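Local coordinates for replicase polyprotein 1a (Avian infectious bronchitis virus, PDB 3LD1), which is of unknown function, being the Nsp2a part of a gammacoronavirus replicase polyprotein, at residues 131-134 / 135-138; 141-144 / 145-149; 191-194 / 195-199; 199-202 / 203-207. The protein carries 3 engineered substitutions. All blocks are in the same frame, centred on the assembly; numbering follows the deposited sequence.

Overall arrangement
Three of the four contacts gather around one helix pair. Contact 2 lies on helix 140-162; contact 3 runs from the preceding loop into helix 194-207, contact 4 lies on that helix and shares A199 with it, and contact 1 is the exit of helix 128-134. Contacts 1 and 2 are buried, contact 4 is partly buried and contact 3 lies at the surface. Contacts 1 and 2 pair apolar packing with polar ends bonded to other parts of the chain, as Q135 NE2 is to A146 O between them; in contact 4, K202 NZ bonds to A137 O of contact 1. Contact 3 is more exposed, with R197 lying over its own first turn, yet I198 still packs against contact 2.

Contact 1: 131-134 / 135-138; sequences ILWL and QVAA
Q135 folds back along the last turn of helix 128-134, which it follows, and touches both I131 and L132. With CG anti to the carbonyl carbon (chi1 -68°) and the chain extended beyond it, the amide runs back past the I131 carbonyl. There NE2 sits 3.6 Å from CG2 of I131, while OE1 packs tightly against L132, 3.2 Å from its CD1. A long, flexible side chain with a polar end suits this place: its methylenes rest against the helix and its amide still finds a partner, because NE2 bonds to A146 O. The next residue, V136, tucks CG2 beside the W133 carbonyl, 3.2 Å from its O, and reaches the indole edge near the ring plane, where CG2 lies 4.0 Å from CE3.

The backbone sets these positions. Q135 N makes the last regular helical bond, 3.0 Å to I131 O, with a weak second hydrogen bond to L132 O. The pattern then tightens to bonds spanning three residues: V136 N to W133 O at 2.8 Å, and A137 N to L134 O at 3.0 Å, the latter closing a type I beta turn from L134 to A137. In both, the donor stands well above the carbonyl plane.

Around this helix exit, W133 is packed by helix 30-46 and meets F20 edge-to-face, and L134 leans on V142 and A146 of helix 140-162. Polar backbone atoms of the loop are taken up by Y30, D17 of helix 13-20, and K202 of helix 194-207.

Contact 2: 141-144 / 145-149; sequences QVSA and MAMRR
V142 and S143 each offer a carbonyl to the residue four further on, A146 N to V142 O at 2.8 Å and M147 N to S143 O at 2.8 Å, both nearly straight and ordinary for an alpha helix. The side chain that carries the contact is M147. It leaves with CG beside the backbone N, runs straight through chi2 and bends at chi3 (-94°), which swings its methyl back toward S143. CE ends 3.8 Å from S143 CB, and CG lies 3.3 Å from S143 O, so the thioether lies alongside the carbonyl of the preceding turn. Methionine, unbranched and apolar, can bend this way against the helix, and the same methyl and sulfur also face I198 and F205 of helix 194-207.

S143 is small enough to let M147 in, and its hydroxyl, turned to the position between backbone N and carbonyl carbon (chi1 48°), bonds back to I140 O and K139 O. This is the common intrahelical use of serine, which satisfies a buried hydroxyl near the start of helix 140-162. A144 matches it by being just a methyl, leaving room for I198 and I187 to pack there.

On another side of the helix M145 lays CB against the carbonyls of Q141 and V142, 3.6 Å from O of Q141, and turns toward W108 and helix 112-121. R148 passes CG 3.3 Å from A144 O and then bends at chi3, and its NE forms a salt bridge with D116.

Contact 3: 191-194 / 195-199; sequences VSEL and PQRIA
R197 returns along the first turn of its helix to lie against E193 and L194. CB and CG pass the E193 carbonyl, with CG 3.7 Å from E193 O. A bend at chi3 (-54°) then turns the guanidinium back over L194: CZ lies 3.9 Å from L194 CD1, and the CA of L194 sits over one face of the group. NH2 rests against the same methyl, 3.3 Å from CD1, while E193 CB lies at the guanidinium edge, in its plane and beside NH1, which bonds to N190 O in the loop before. The carboxylate of E193 points elsewhere and does not contact NH1, so the two opposite charges form no salt bridge.

L194 to R197 make the opening turn of helix 194-207. P195 is well placed there, since proline has no N-H, which a first-turn residue need not donate, and its restricted phi suits the helical start; its CD lies 3.4 Å from L194 CB. Regular bonding begins at once, with R197 N to E193 O at 3.1 Å and I198 N to L194 O at 2.9 Å.

I198 follows on the inner side of the helix. Its CG1 touches L194 CD1 at 3.9 Å, the end methyl of the leucine against the methylene of the isoleucine, and its CG2 and CD1 turn to S143, A144 and M147 of helix 140-162.

Contact 4: 199-202 / 203-207; sequences AALK and MAFAK
L201 and F205 meet because their torsions send both groups the same way: L201 places CG beside its carbonyl carbon (chi1 -165°), while F205 keeps CG beside its backbone N (chi1 -79°). Lying side by side, they bring L201 CG within 3.6 Å of CE2 on the phenyl ring, while F205 CD2 comes 3.3 Å from L201 O at an oblique angle. Apolar throughout, F205 sets its CE2 side against the leucine branch and also reaches M147, L150 and Y30.

A204 and A206 add only methyls, set beside the carbonyls of A200 and K202, leaving room for loop residues and helix 30-46. The helical bonds run on regularly, A204 N to A200 O at 2.8 Å and F205 N to L201 O at 2.8 Å, with M203 N to A199 O longer at 3.3 Å.

K202 stretches out in full extension, its methylenes lying along S143, M147 and F34. With L201 and F205 buried together, apolar contact dominates the inward side; the hydrogen bond from K202 NZ to A137 O links this helix to the loop after helix 128-134, and the positive charge probably strengthens it.

Contact 1: 131-134 / 135-138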
# COMPACT_ATOMS: atom_id res chain seq x y z
N ILE A 131 5.40 -5.34 18.99
CA ILE A 131 4.21 -5.04 18.27
C ILE A 131 4.28 -5.53 16.85
O ILE A 131 3.45 -6.34 16.39
CB ILE A 131 3.90 -3.53 18.28
CG1 ILE A 131 3.73 -3.06 19.76
CG2 ILE A 131 2.70 -3.26 17.41
CD1 ILE A 131 2.71 -2.04 19.95
N LEU A 132 5.32 -5.12 16.13
CA LEU A 132 5.43 -5.65 14.77
C LEU A 132 5.38 -7.18 14.73
O LEU A 132 4.85 -7.70 13.81
CB LEU A 132 6.60 -5.07 14.00
CG LEU A 132 6.67 -3.75 13.18
CD1 LEU A 132 5.39 -2.81 12.97
CD2 LEU A 132 7.89 -2.94 13.74
N TRP A 133 5.91 -7.91 15.69
CA TRP A 133 5.88 -9.38 15.58
C TRP A 133 4.45 -9.91 15.83
O TRP A 133 3.94 -10.86 15.15
CB TRP A 133 6.90 -10.10 16.51
CG TRP A 133 8.45 -9.84 16.25
CD1 TRP A 133 9.35 -9.37 17.17
CD2 TRP A 133 9.24 -10.08 15.05
NE1 TRP A 133 10.60 -9.25 16.62
CE2 TRP A 133 10.58 -9.71 15.34
CE3 TRP A 133 8.94 -10.55 13.76
CZ2 TRP A 133 11.61 -9.78 14.41
CZ3 TRP A 133 9.97 -10.67 12.85
CH2 TRP A 133 11.30 -10.26 13.17
N LEU A 134 3.77 -9.28 16.78
CA LEU A 134 2.34 -9.58 17.04
C LEU A 134 1.55 -9.48 15.72
O LEU A 134 0.69 -10.33 15.40
CB LEU A 134 1.76 -8.67 18.14
CG LEU A 134 2.44 -8.90 19.51
CD1 LEU A 134 1.91 -7.99 20.59
CD2 LEU A 134 2.37 -10.36 20.02
N GLN A 135 1.93 -8.47 14.93
CA GLN A 135 1.23 -8.15 13.72
C GLN A 135 1.56 -9.16 12.66
O GLN A 135 0.94 -9.17 11.60
CB GLN A 135 1.45 -6.71 13.28
CG GLN A 135 0.82 -5.71 14.24
CD GLN A 135 1.43 -4.32 14.10
OE1 GLN A 135 2.56 -4.24 13.66
NE2 GLN A 135 0.70 -3.22 14.46
N VAL A 136 2.49 -10.06 12.95
CA VAL A 136 2.74 -11.17 12.01
C VAL A 136 2.59 -12.51 12.68
O VAL A 136 2.96 -13.53 12.11
CB VAL A 136 4.16 -11.06 11.26
CG1 VAL A 136 4.15 -9.91 10.29
CG2 VAL A 136 5.28 -10.83 12.24
N ALA A 137 2.02 -12.52 13.88
CA ALA A 137 1.77 -13.75 14.57
C ALA A 137 0.97 -14.70 13.70
O ALA A 137 0.15 -14.22 12.98
CB ALA A 137 1.05 -13.46 15.85
N ALA A 138 1.24 -16.01 13.70
CA ALA A 138 0.28 -17.03 13.20
C ALA A 138 -1.11 -17.03 13.89
O ALA A 138 -2.12 -17.36 13.25
CB ALA A 138 0.90 -18.46 13.26

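Contact 2: 141-144 / 145-149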
# COMPACT_ATOMS: atom_id res chain seq x y z
N GLN A 141 -6.28 -14.65 15.99
CA GLN A 141 -6.90 -13.79 16.94
C GLN A 141 -5.94 -12.75 17.46
O GLN A 141 -6.37 -11.65 17.84
CB GLN A 141 -7.45 -14.72 18.06
CG GLN A 141 -8.01 -14.11 19.35
CD GLN A 141 -8.00 -15.16 20.53
OE1 GLN A 141 -8.86 -15.14 21.39
NE2 GLN A 141 -7.03 -16.09 20.52
N VAL A 142 -4.64 -13.01 17.42
CA VAL A 142 -3.71 -11.99 17.86
C VAL A 142 -3.33 -11.06 16.73
O VAL A 142 -3.39 -9.80 16.87
CB VAL A 142 -2.39 -12.59 18.52
CG1 VAL A 142 -1.22 -11.53 18.60
CG2 VAL A 142 -2.70 -13.21 19.87
N SER A 143 -2.89 -11.62 15.63
CA SER A 143 -2.52 -10.76 14.50
C SER A 143 -3.71 -9.84 14.12
O SER A 143 -3.53 -8.61 13.97
CB SER A 143 -2.03 -11.58 13.33
OG SER A 143 -2.94 -12.64 13.06
N ALA A 144 -4.94 -10.38 14.10
CA ALA A 144 -6.08 -9.51 13.63
C ALA A 144 -6.31 -8.34 14.55
O ALA A 144 -6.57 -7.23 14.08
CB ALA A 144 -7.32 -10.27 13.47
N MET A 145 -6.15 -8.58 15.85
CA MET A 145 -6.31 -7.51 16.85
C MET A 145 -5.19 -6.53 16.68
O MET A 145 -5.44 -5.35 16.53
CB MET A 145 -6.29 -8.13 18.30
CG MET A 145 -6.34 -7.10 19.52
SD MET A 145 -4.72 -6.36 19.73
CE MET A 145 -3.72 -7.72 20.21
N ALA A 146 -3.93 -7.01 16.68
CA ALA A 146 -2.74 -6.08 16.54
C ALA A 146 -2.70 -5.26 15.27
O ALA A 146 -2.25 -4.09 15.29
CB ALA A 146 -1.36 -6.89 16.70
N MET A 147 -3.08 -5.88 14.15
CA MET A 147 -3.12 -5.18 12.89
C MET A 147 -4.06 -3.99 12.91
O MET A 147 -3.91 -3.07 12.10
CB MET A 147 -3.46 -6.09 11.72
CG MET A 147 -2.35 -7.06 11.31
SD MET A 147 -2.81 -8.02 9.84
CE MET A 147 -3.50 -9.51 10.47
N ARG A 148 -5.02 -3.99 13.83
CA ARG A 148 -5.94 -2.90 13.85
C ARG A 148 -5.19 -1.59 13.88
O ARG A 148 -5.72 -0.62 13.44
CB ARG A 148 -7.00 -3.05 15.00
CG ARG A 148 -7.92 -4.24 14.73
CD ARG A 148 -8.84 -4.56 15.89
NE ARG A 148 -10.19 -4.18 15.55
CZ ARG A 148 -11.03 -4.98 14.93
NH1 ARG A 148 -10.66 -6.23 14.66
NH2 ARG A 148 -12.22 -4.54 14.63
N ARG A 149 -3.94 -1.58 14.35
CA ARG A 149 -3.23 -0.31 14.62
C ARG A 149 -2.72 0.28 13.35
O ARG A 149 -2.40 1.48 13.31
CB ARG A 149 -1.98 -0.49 15.49
CG ARG A 149 -2.14 -1.07 16.85
CD ARG A 149 -0.72 -1.06 17.57
NE ARG A 149 -0.89 -0.43 18.87
CZ ARG A 149 -0.27 0.67 19.31
NH1 ARG A 149 0.68 1.29 18.62
NH2 ARG A 149 -0.58 1.12 20.52

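Contact 3: 191-194 / 195-199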
# COMPACT_ATOMS: atom_id res chain seq x y z
N VAL A 191 -16.76 -16.40 8.80
CA VAL A 191 -15.58 -16.92 9.37
C VAL A 191 -15.18 -18.01 8.43
O VAL A 191 -15.79 -18.14 7.37
CB VAL A 191 -15.93 -17.48 10.73
CG1 VAL A 191 -14.76 -18.28 11.33
CG2 VAL A 191 -16.39 -16.31 11.65
N SER A 192 -14.16 -18.79 8.81
CA SER A 192 -13.58 -19.88 8.00
C SER A 192 -12.89 -19.32 6.79
O SER A 192 -11.95 -19.93 6.26
CB SER A 192 -14.62 -20.94 7.59
OG SER A 192 -14.04 -21.95 6.79
N GLU A 193 -13.37 -18.14 6.36
CA GLU A 193 -12.71 -17.30 5.37
C GLU A 193 -11.59 -16.52 6.06
O GLU A 193 -10.56 -16.21 5.44
CB GLU A 193 -13.70 -16.28 4.80
CG GLU A 193 -13.62 -16.07 3.28
CD GLU A 193 -14.41 -17.14 2.52
OE1 GLU A 193 -13.87 -18.26 2.31
OE2 GLU A 193 -15.58 -16.87 2.15
N LEU A 194 -11.82 -16.20 7.33
CA LEU A 194 -10.86 -15.45 8.14
C LEU A 194 -9.38 -15.85 8.00
O LEU A 194 -8.52 -14.98 7.80
CB LEU A 194 -11.31 -15.51 9.59
CG LEU A 194 -10.68 -14.59 10.61
CD1 LEU A 194 -11.01 -13.20 10.27
CD2 LEU A 194 -11.28 -14.97 11.93
N PRO A 195 -9.06 -17.16 8.11
CA PRO A 195 -7.60 -17.48 7.99
C PRO A 195 -7.02 -16.83 6.74
O PRO A 195 -6.00 -16.15 6.81
CB PRO A 195 -7.53 -19.00 7.96
CG PRO A 195 -8.92 -19.51 8.59
CD PRO A 195 -9.91 -18.34 8.41
N GLN A 196 -7.74 -16.94 5.63
CA GLN A 196 -7.30 -16.35 4.34
C GLN A 196 -7.36 -14.82 4.19
O GLN A 196 -6.45 -14.23 3.63
CB GLN A 196 -8.05 -17.02 3.18
CG GLN A 196 -7.54 -18.48 2.90
CD GLN A 196 -6.01 -18.57 2.59
OE1 GLN A 196 -5.32 -17.54 2.31
NE2 GLN A 196 -5.47 -19.81 2.63
N ARG A 197 -8.38 -14.19 4.73
CA ARG A 197 -8.42 -12.73 4.71
C ARG A 197 -7.34 -12.13 5.53
O ARG A 197 -6.87 -11.04 5.29
CB ARG A 197 -9.71 -12.24 5.34
CG ARG A 197 -10.93 -12.65 4.63
CD ARG A 197 -12.06 -11.63 4.84
NE ARG A 197 -12.34 -11.33 6.24
CZ ARG A 197 -13.01 -12.13 7.05
NH1 ARG A 197 -13.43 -13.30 6.61
NH2 ARG A 197 -13.23 -11.75 8.31
N ILE A 198 -6.92 -12.85 6.56
CA ILE A 198 -5.91 -12.29 7.45
C ILE A 198 -4.56 -12.41 6.78
O ILE A 198 -3.78 -11.45 6.82
CB ILE A 198 -5.94 -12.95 8.82
CG1 ILE A 198 -7.19 -12.47 9.60
CG2 ILE A 198 -4.65 -12.64 9.57
CD1 ILE A 198 -7.27 -10.97 9.86
N ALA A 199 -4.32 -13.55 6.11
CA ALA A 199 -3.09 -13.73 5.40
C ALA A 199 -2.99 -12.72 4.19
O ALA A 199 -1.90 -12.28 3.78
CB ALA A 199 -3.01 -15.18 4.92

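Contact 4: 199-202 / 203-207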
# COMPACT_ATOMS: atom_id res chain seq x y z
N ALA A 199 -4.32 -13.55 6.11
CA ALA A 199 -3.09 -13.73 5.40
C ALA A 199 -2.99 -12.72 4.19
O ALA A 199 -1.90 -12.28 3.78
CB ALA A 199 -3.01 -15.18 4.92
N ALA A 200 -4.12 -12.33 3.62
CA ALA A 200 -4.02 -11.40 2.50
C ALA A 200 -3.66 -10.01 3.05
O ALA A 200 -2.91 -9.23 2.46
CB ALA A 200 -5.35 -11.39 1.80
N LEU A 201 -4.15 -9.75 4.23
CA LEU A 201 -3.99 -8.48 4.82
C LEU A 201 -2.60 -8.27 5.36
O LEU A 201 -2.06 -7.17 5.32
CB LEU A 201 -4.99 -8.37 5.94
CG LEU A 201 -5.25 -7.01 6.47
CD1 LEU A 201 -5.74 -6.18 5.28
CD2 LEU A 201 -6.32 -7.27 7.45
N LYS A 202 -1.99 -9.31 5.88
CA LYS A 202 -0.55 -9.18 6.19
C LYS A 202 0.21 -8.83 4.91
O LYS A 202 0.99 -7.88 4.87
CB LYS A 202 0.03 -10.48 6.78
CG LYS A 202 -0.57 -10.99 8.13
CD LYS A 202 -0.05 -12.44 8.41
CE LYS A 202 -0.37 -12.85 9.86
NZ LYS A 202 -0.41 -14.35 9.97
N MET A 203 -0.03 -9.59 3.84
CA MET A 203 0.67 -9.37 2.59
C MET A 203 0.49 -7.91 2.18
O MET A 203 1.44 -7.21 1.86
CB MET A 203 0.22 -10.35 1.53
CG MET A 203 1.02 -10.15 0.22
SD MET A 203 0.43 -8.67 -0.70
CE MET A 203 -0.38 -9.44 -2.09
N ALA A 204 -0.74 -7.42 2.28
CA ALA A 204 -1.03 -6.08 1.87
C ALA A 204 -0.40 -5.06 2.79
O ALA A 204 0.06 -4.00 2.31
CB ALA A 204 -2.54 -5.86 1.78
N PHE A 205 -0.34 -5.34 4.10
CA PHE A 205 0.31 -4.33 5.00
C PHE A 205 1.86 -4.29 4.77
O PHE A 205 2.48 -3.28 4.98
CB PHE A 205 -0.01 -4.52 6.51
CG PHE A 205 -1.41 -4.00 6.95
CD1 PHE A 205 -1.82 -2.71 6.66
CD2 PHE A 205 -2.24 -4.81 7.69
CE1 PHE A 205 -3.04 -2.26 7.01
CE2 PHE A 205 -3.47 -4.37 8.09
CZ PHE A 205 -3.89 -3.07 7.75
N ALA A 206 2.43 -5.42 4.34
CA ALA A 206 3.81 -5.50 3.92
C ALA A 206 3.94 -4.65 2.68
O ALA A 206 4.89 -3.87 2.55
CB ALA A 206 4.21 -6.99 3.60
N LYS A 207 2.96 -4.73 1.78
CA LYS A 207 3.20 -4.12 0.48
C LYS A 207 3.30 -2.65 0.65
O LYS A 207 3.97 -1.98 -0.11
CB LYS A 207 2.21 -4.49 -0.62
CG LYS A 207 2.66 -4.01 -2.02
CD LYS A 207 1.82 -4.54 -3.19
CE LYS A 207 2.17 -3.88 -4.55
NZ LYS A 207 1.08 -4.16 -5.57